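Local coordinates for acetyl-CoA acetyltransferase A (Ascaris suum, PDB 6BJA) that catalyses acetyl transfer to and from coenzyme A as a thiolase of lipid metabolism, making or cleaving acetoacetyl-CoA-type thioesters through an acyl-cysteine intermediate, at the interface of chains A and B. Numbering follows the deposited sequence. Chains: chain A/B, Acetyl-CoA acetyltransferase A.

Contact 1 and contact 2 are two patches of one two-fold interface between identical thiolase subunits, their C-alpha centres about 27 Å apart, and each recurs with the chains exchanged. Contact 1 lies nearer the catalytic residues, its centre about 11 Å from A:Cys383, and uses the glycine loop that follows strand 377-384. Contact 2 lies about 24 Å from A:Cys383, where helix 97-110 of each chain meets its twin. Strand 280-289 serves both: its B copy takes part in contact 2, and A:Val290 to A:Pro292, just after its A copy, enter contact 1. The pairing fits the dimer common to thiolases; the deposited assembly is a tetramer.

Contact 1: the interface of chains A and B. Residues chain A 157, 290-292, 386-387; chain B 74-75, 78, 84.
The glycine loop of the thiolase C-terminal region, just after strand 377-384, which carries A:Cys383, receives B:Arg74 from helix 72-79 of the other subunit. Its NE donates to the carbonyl oxygen A:Gly386 O at 2.8 Å, 156° at the hydrogen; the oxygen lies close to the guanidinium plane, but the donor stands 46° out of the carbonyl plane and so misses a lone pair. With CG anti to the backbone N (chi1 -177°) and a bend at chi2, the arginine chain brings the edge of its guanidinium to the loop carbonyl. The far end is held within chain B: NH1 and NH2 both point at the backbone oxygen of B:Lys84, NH2 at 2.9 Å from B:Lys84 O and on its lone pair. This end-on pair, with the NE bond, fixes the rotation of the guanidinium. A:Val290 O also sits at this edge, nearly on the extended CZ-NH2 bond and so between the N-H directions, making no hydrogen bond.

Beside this polar strip, the methyl B:Ile78 CD1 reaches tip to tip toward the proline ring, 3.6 Å from A:Pro292 CG, and meets A:Ile157 CD1 at 3.7 Å. B:Ile78 CG1 lies over one face of the guanidinium, offset toward its rim. B:Lys84 runs across the proline at about a right angle, its CD 4.0 Å from A:Pro292 CD. Bends at chi2 and chi4 lay its methylenes against the carboxylate of A:Glu291, where B:Lys84 CE comes 3.6 Å from A:Glu291 OE1. The ammonium B:Lys84 NZ completes a long salt bridge, 3.8 Å from A:Glu291 OE2.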
loop_
_atom_site.group_PDB
_atom_site.type_symbol
_atom_site.label_atom_id
_atom_site.label_comp_id
_atom_site.label_asym_id
_atom_site.label_seq_id
_atom_site.Cartn_x
_atom_site.Cartn_y
_atom_site.Cartn_z
ATOM N N ILE A 157 -1.848 -11.996 -22.876
ATOM C CA ILE A 157 -1.281 -13.166 -23.532
ATOM C C ILE A 157 0.083 -12.797 -24.091
ATOM O O ILE A 157 1.038 -13.571 -23.945
ATOM C CB ILE A 157 -2.229 -13.706 -24.625
ATOM C CG1 ILE A 157 -3.421 -14.408 -23.961
ATOM C CG2 ILE A 157 -1.527 -14.696 -25.540
ATOM C CD1 ILE A 157 -4.713 -13.781 -24.188
ATOM N N VAL A 290 -9.142 -13.563 -33.591
ATOM C CA VAL A 290 -7.838 -13.732 -34.224
ATOM C C VAL A 290 -6.742 -13.796 -33.157
ATOM O O VAL A 290 -7.019 -13.797 -31.953
ATOM C CB VAL A 290 -7.557 -12.569 -35.202
ATOM C CG1 VAL A 290 -8.618 -12.504 -36.292
ATOM C CG2 VAL A 290 -7.517 -11.278 -34.453
ATOM N N GLU A 291 -5.485 -13.868 -33.577
ATOM C CA GLU A 291 -4.370 -13.769 -32.643
ATOM C C GLU A 291 -4.470 -12.501 -31.799
ATOM O O GLU A 291 -4.803 -11.439 -32.321
ATOM C CB GLU A 291 -3.040 -13.764 -33.405
ATOM C CG GLU A 291 -2.726 -15.085 -34.078
ATOM C CD GLU A 291 -2.271 -16.153 -33.103
ATOM O OE1 GLU A 291 -1.784 -15.814 -32.006
ATOM O OE2 GLU A 291 -2.396 -17.338 -33.445
ATOM N N PRO A 292 -4.149 -12.588 -30.504
ATOM C CA PRO A 292 -4.202 -11.384 -29.663
ATOM C C PRO A 292 -3.486 -10.169 -30.259
ATOM O O PRO A 292 -4.026 -9.066 -30.208
ATOM C CB PRO A 292 -3.541 -11.861 -28.368
ATOM C CG PRO A 292 -4.036 -13.263 -28.270
ATOM C CD PRO A 292 -3.994 -13.807 -29.674
ATOM N N GLY A 386 -7.085 -9.183 -26.507
ATOM C CA GLY A 386 -7.197 -10.628 -26.571
ATOM C C GLY A 386 -7.477 -11.171 -27.954
ATOM O O GLY A 386 -7.381 -12.377 -28.191
ATOM N N GLY A 387 -7.832 -10.293 -28.882
ATOM C CA GLY A 387 -7.989 -10.682 -30.262
ATOM C C GLY A 387 -9.394 -10.906 -30.781
ATOM O O GLY A 387 -9.564 -11.545 -31.803
ATOM N N ARG B 74 -10.540 -15.636 -21.976
ATOM C CA ARG B 74 -9.718 -15.687 -23.184
ATOM C C ARG B 74 -8.321 -16.274 -22.902
ATOM O O ARG B 74 -7.772 -17.025 -23.710
ATOM C CB ARG B 74 -9.606 -14.298 -23.781
ATOM C CG ARG B 74 -8.837 -14.234 -25.094
ATOM C CD ARG B 74 -9.582 -14.910 -26.214
ATOM N NE ARG B 74 -9.000 -14.543 -27.525
ATOM C CZ ARG B 74 -9.364 -15.090 -28.680
ATOM N NH1 ARG B 74 -10.338 -15.989 -28.735
ATOM N NH2 ARG B 74 -8.764 -14.706 -29.803
ATOM N N GLN B 75 -7.736 -15.918 -21.768
ATOM C CA GLN B 75 -6.463 -16.480 -21.360
ATOM C C GLN B 75 -6.575 -17.989 -21.235
ATOM O O GLN B 75 -5.723 -18.728 -21.715
ATOM C CB GLN B 75 -5.992 -15.879 -20.044
ATOM C CG GLN B 75 -5.719 -14.386 -20.075
ATOM C CD GLN B 75 -5.184 -13.907 -18.754
ATOM O OE1 GLN B 75 -4.186 -14.432 -18.244
ATOM N NE2 GLN B 75 -5.854 -12.929 -18.167
ATOM N N ILE B 78 -7.198 -19.721 -24.822
ATOM C CA ILE B 78 -5.995 -19.788 -25.660
ATOM C C ILE B 78 -4.996 -20.808 -25.113
ATOM O O ILE B 78 -4.426 -21.627 -25.880
ATOM C CB ILE B 78 -5.341 -18.399 -25.796
ATOM C CG1 ILE B 78 -6.196 -17.542 -26.721
ATOM C CG2 ILE B 78 -3.904 -18.516 -26.346
ATOM C CD1 ILE B 78 -5.734 -16.105 -26.852
ATOM N N LYS B 84 -8.273 -19.503 -31.798
ATOM C CA LYS B 84 -8.375 -18.057 -31.629
ATOM C C LYS B 84 -9.712 -17.523 -32.109
ATOM O O LYS B 84 -10.144 -16.475 -31.643
ATOM C CB LYS B 84 -7.256 -17.344 -32.364
ATOM C CG LYS B 84 -5.863 -17.730 -31.973
ATOM C CD LYS B 84 -5.497 -17.404 -30.552
ATOM C CE LYS B 84 -4.060 -17.878 -30.208
ATOM N NZ LYS B 84 -3.759 -19.319 -30.459
#

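Contact 2: the interface of chains A and B. Residues chain A 57, 104, 107-108, 111, 113-114; chain B 100, 107, 285, 287.
A:Tyr113 and B:Tyr285 meet edge to face at this thiolase subunit interface, where the loop after helix 97-110 of chain A faces strand 280-289 of chain B. The edge of B:Tyr285 stands on the face of A:Tyr113, the planes 67° apart; the hydroxyl B:Tyr285 OH is poised over the ring centre, and B:Tyr285 CE1 lies 3.5 Å from A:Tyr113 CZ. A:Tyr113 is set in place with CG anti to the backbone N (chi1 -176°), its phenol end turned to the carboxylate of B:Glu287.

Among the polar contacts, A:Tyr113 OH donates a short hydrogen bond of 2.5 Å to B:Glu287 OE1, on the anti side and 25° out of the carboxylate plane. A:Arg114 NH2 forms a salt bridge to the same oxygen, B:Glu287 OE1, at 3.3 Å. Behind it, A:Arg114 NE makes a nearly straight bond to the anti lone pair of A:Glu57 OE2, 2.7 Å away, which steadies the guanidinium. The two Gln107 chains run antiparallel alongside each other, amide planes almost perpendicular, with A:Gln107 OE1 and B:Gln107 OE1 3.3 Å apart; as two acceptors they make no hydrogen bond.

For apolar packing, A:Val111 CG1 rests 3.8 Å from B:Gln107 CG.

Three waters join the chains. Water 1 links A:Glu57 OE2 to B:Gln107 NE2, water 2 links A:Met104 O to B:Gln107 OE1, and water 3 lies 2.8 Å from both A:Glu57 OE1 and the ammonium B:Lys100 NZ.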
loop_
_atom_site.group_PDB
_atom_site.type_symbol
_atom_site.label_atom_id
_atom_site.label_comp_id
_atom_site.label_asym_id
_atom_site.label_seq_id
_atom_site.Cartn_x
_atom_site.Cartn_y
_atom_site.Cartn_z
ATOM N N GLU A 57 -34.371 -8.497 -16.970
ATOM C CA GLU A 57 -32.938 -8.719 -16.770
ATOM C C GLU A 57 -32.158 -7.439 -16.937
ATOM O O GLU A 57 -32.519 -6.611 -17.768
ATOM C CB GLU A 57 -32.336 -9.694 -17.784
ATOM C CG GLU A 57 -32.703 -11.096 -17.642
ATOM C CD GLU A 57 -31.741 -12.022 -18.403
ATOM O OE1 GLU A 57 -30.557 -11.646 -18.652
ATOM O OE2 GLU A 57 -32.186 -13.129 -18.746
ATOM N N MET A 104 -26.208 -10.550 -25.616
ATOM C CA MET A 104 -26.827 -11.456 -24.654
ATOM C C MET A 104 -28.297 -11.127 -24.470
ATOM O O MET A 104 -29.127 -12.015 -24.329
ATOM C CB MET A 104 -26.117 -11.401 -23.300
ATOM C CG MET A 104 -24.745 -12.064 -23.306
ATOM S SD MET A 104 -23.819 -11.772 -21.780
ATOM C CE MET A 104 -24.861 -12.585 -20.543
ATOM N N GLN A 107 -30.118 -12.316 -27.512
ATOM C CA GLN A 107 -30.252 -13.768 -27.487
ATOM C C GLN A 107 -31.349 -14.222 -26.520
ATOM O O GLN A 107 -32.135 -15.112 -26.843
ATOM C CB GLN A 107 -28.923 -14.423 -27.107
ATOM C CG GLN A 107 -28.877 -15.905 -27.437
ATOM C CD GLN A 107 -27.517 -16.528 -27.130
ATOM O OE1 GLN A 107 -27.248 -16.917 -25.992
ATOM N NE2 GLN A 107 -26.651 -16.608 -28.145
ATOM N N ALA A 108 -31.396 -13.631 -25.329
ATOM C CA ALA A 108 -32.426 -13.972 -24.354
ATOM C C ALA A 108 -33.822 -13.812 -24.938
ATOM O O ALA A 108 -34.736 -14.583 -24.642
ATOM C CB ALA A 108 -32.273 -13.125 -23.116
ATOM N N VAL A 111 -34.515 -16.445 -27.996
ATOM C CA VAL A 111 -34.742 -17.822 -27.583
ATOM C C VAL A 111 -36.073 -17.950 -26.834
ATOM O O VAL A 111 -36.491 -19.063 -26.489
ATOM C CB VAL A 111 -33.565 -18.329 -26.717
ATOM C CG1 VAL A 111 -33.666 -17.847 -25.278
ATOM C CG2 VAL A 111 -33.463 -19.849 -26.767
ATOM N N TYR A 113 -36.860 -16.725 -23.842
ATOM C CA TYR A 113 -36.726 -16.739 -22.390
ATOM C C TYR A 113 -37.182 -15.428 -21.780
ATOM O O TYR A 113 -37.862 -15.412 -20.749
ATOM C CB TYR A 113 -35.287 -17.004 -22.001
ATOM C CG TYR A 113 -35.028 -17.125 -20.528
ATOM C CD1 TYR A 113 -35.805 -17.957 -19.727
ATOM C CD2 TYR A 113 -33.957 -16.475 -19.938
ATOM C CE1 TYR A 113 -35.543 -18.094 -18.394
ATOM C CE2 TYR A 113 -33.687 -16.608 -18.608
ATOM C CZ TYR A 113 -34.493 -17.422 -17.831
ATOM O OH TYR A 113 -34.229 -17.560 -16.498
ATOM N N ARG A 114 -36.791 -14.333 -22.427
ATOM C CA ARG A 114 -37.152 -12.981 -21.977
ATOM C C ARG A 114 -37.932 -12.207 -23.025
ATOM O O ARG A 114 -37.836 -12.480 -24.228
ATOM C CB ARG A 114 -35.903 -12.165 -21.637
ATOM C CG ARG A 114 -35.020 -12.745 -20.593
ATOM C CD ARG A 114 -35.743 -13.009 -19.300
ATOM N NE ARG A 114 -34.816 -13.335 -18.230
ATOM C CZ ARG A 114 -35.175 -13.696 -17.008
ATOM N NH1 ARG A 114 -36.466 -13.759 -16.687
ATOM N NH2 ARG A 114 -34.263 -13.973 -16.094
ATOM N N LYS B 100 -24.478 -19.650 -13.960
ATOM C CA LYS B 100 -24.876 -18.764 -15.051
ATOM C C LYS B 100 -24.086 -19.085 -16.319
ATOM O O LYS B 100 -24.632 -19.080 -17.419
ATOM C CB LYS B 100 -24.694 -17.297 -14.627
ATOM C CG LYS B 100 -24.934 -16.266 -15.714
ATOM C CD LYS B 100 -26.343 -16.305 -16.274
ATOM C CE LYS B 100 -26.598 -15.075 -17.139
ATOM N NZ LYS B 100 -27.894 -15.174 -17.838
ATOM N N GLN B 107 -28.106 -21.855 -23.411
ATOM C CA GLN B 107 -28.887 -20.939 -24.236
ATOM C C GLN B 107 -28.282 -20.773 -25.632
ATOM O O GLN B 107 -29.003 -20.768 -26.629
ATOM C CB GLN B 107 -29.005 -19.574 -23.556
ATOM C CG GLN B 107 -30.106 -18.711 -24.149
ATOM C CD GLN B 107 -30.269 -17.385 -23.409
ATOM O OE1 GLN B 107 -29.556 -16.419 -23.687
ATOM N NE2 GLN B 107 -31.200 -17.343 -22.450
ATOM N N TYR B 285 -33.779 -24.894 -16.896
ATOM C CA TYR B 285 -33.156 -24.079 -15.868
ATOM C C TYR B 285 -34.137 -22.988 -15.437
ATOM O O TYR B 285 -35.097 -22.685 -16.148
ATOM C CB TYR B 285 -31.846 -23.471 -16.373
ATOM C CG TYR B 285 -32.021 -22.534 -17.515
ATOM C CD1 TYR B 285 -32.347 -21.221 -17.258
ATOM C CD2 TYR B 285 -31.875 -22.943 -18.828
ATOM C CE1 TYR B 285 -32.521 -20.343 -18.232
ATOM C CE2 TYR B 285 -32.058 -22.026 -19.862
ATOM C CZ TYR B 285 -32.387 -20.724 -19.527
ATOM O OH TYR B 285 -32.594 -19.729 -20.455
ATOM N N GLU B 287 -34.333 -19.175 -12.785
ATOM C CA GLU B 287 -33.635 -18.168 -12.021
ATOM C C GLU B 287 -34.669 -17.416 -11.203
ATOM O O GLU B 287 -35.768 -17.172 -11.688
ATOM C CB GLU B 287 -32.881 -17.212 -12.940
ATOM C CG GLU B 287 -31.868 -17.905 -13.865
ATOM C CD GLU B 287 -31.299 -16.984 -14.941
ATOM O OE1 GLU B 287 -32.078 -16.482 -15.775
ATOM O OE2 GLU B 287 -30.069 -16.787 -14.973
HETATM O O HOH W 1 -30.921 -14.910 -20.345
HETATM O O HOH W 2 -28.777 -13.883 -22.310
HETATM O O HOH W 3 -28.240 -12.972 -19.514
#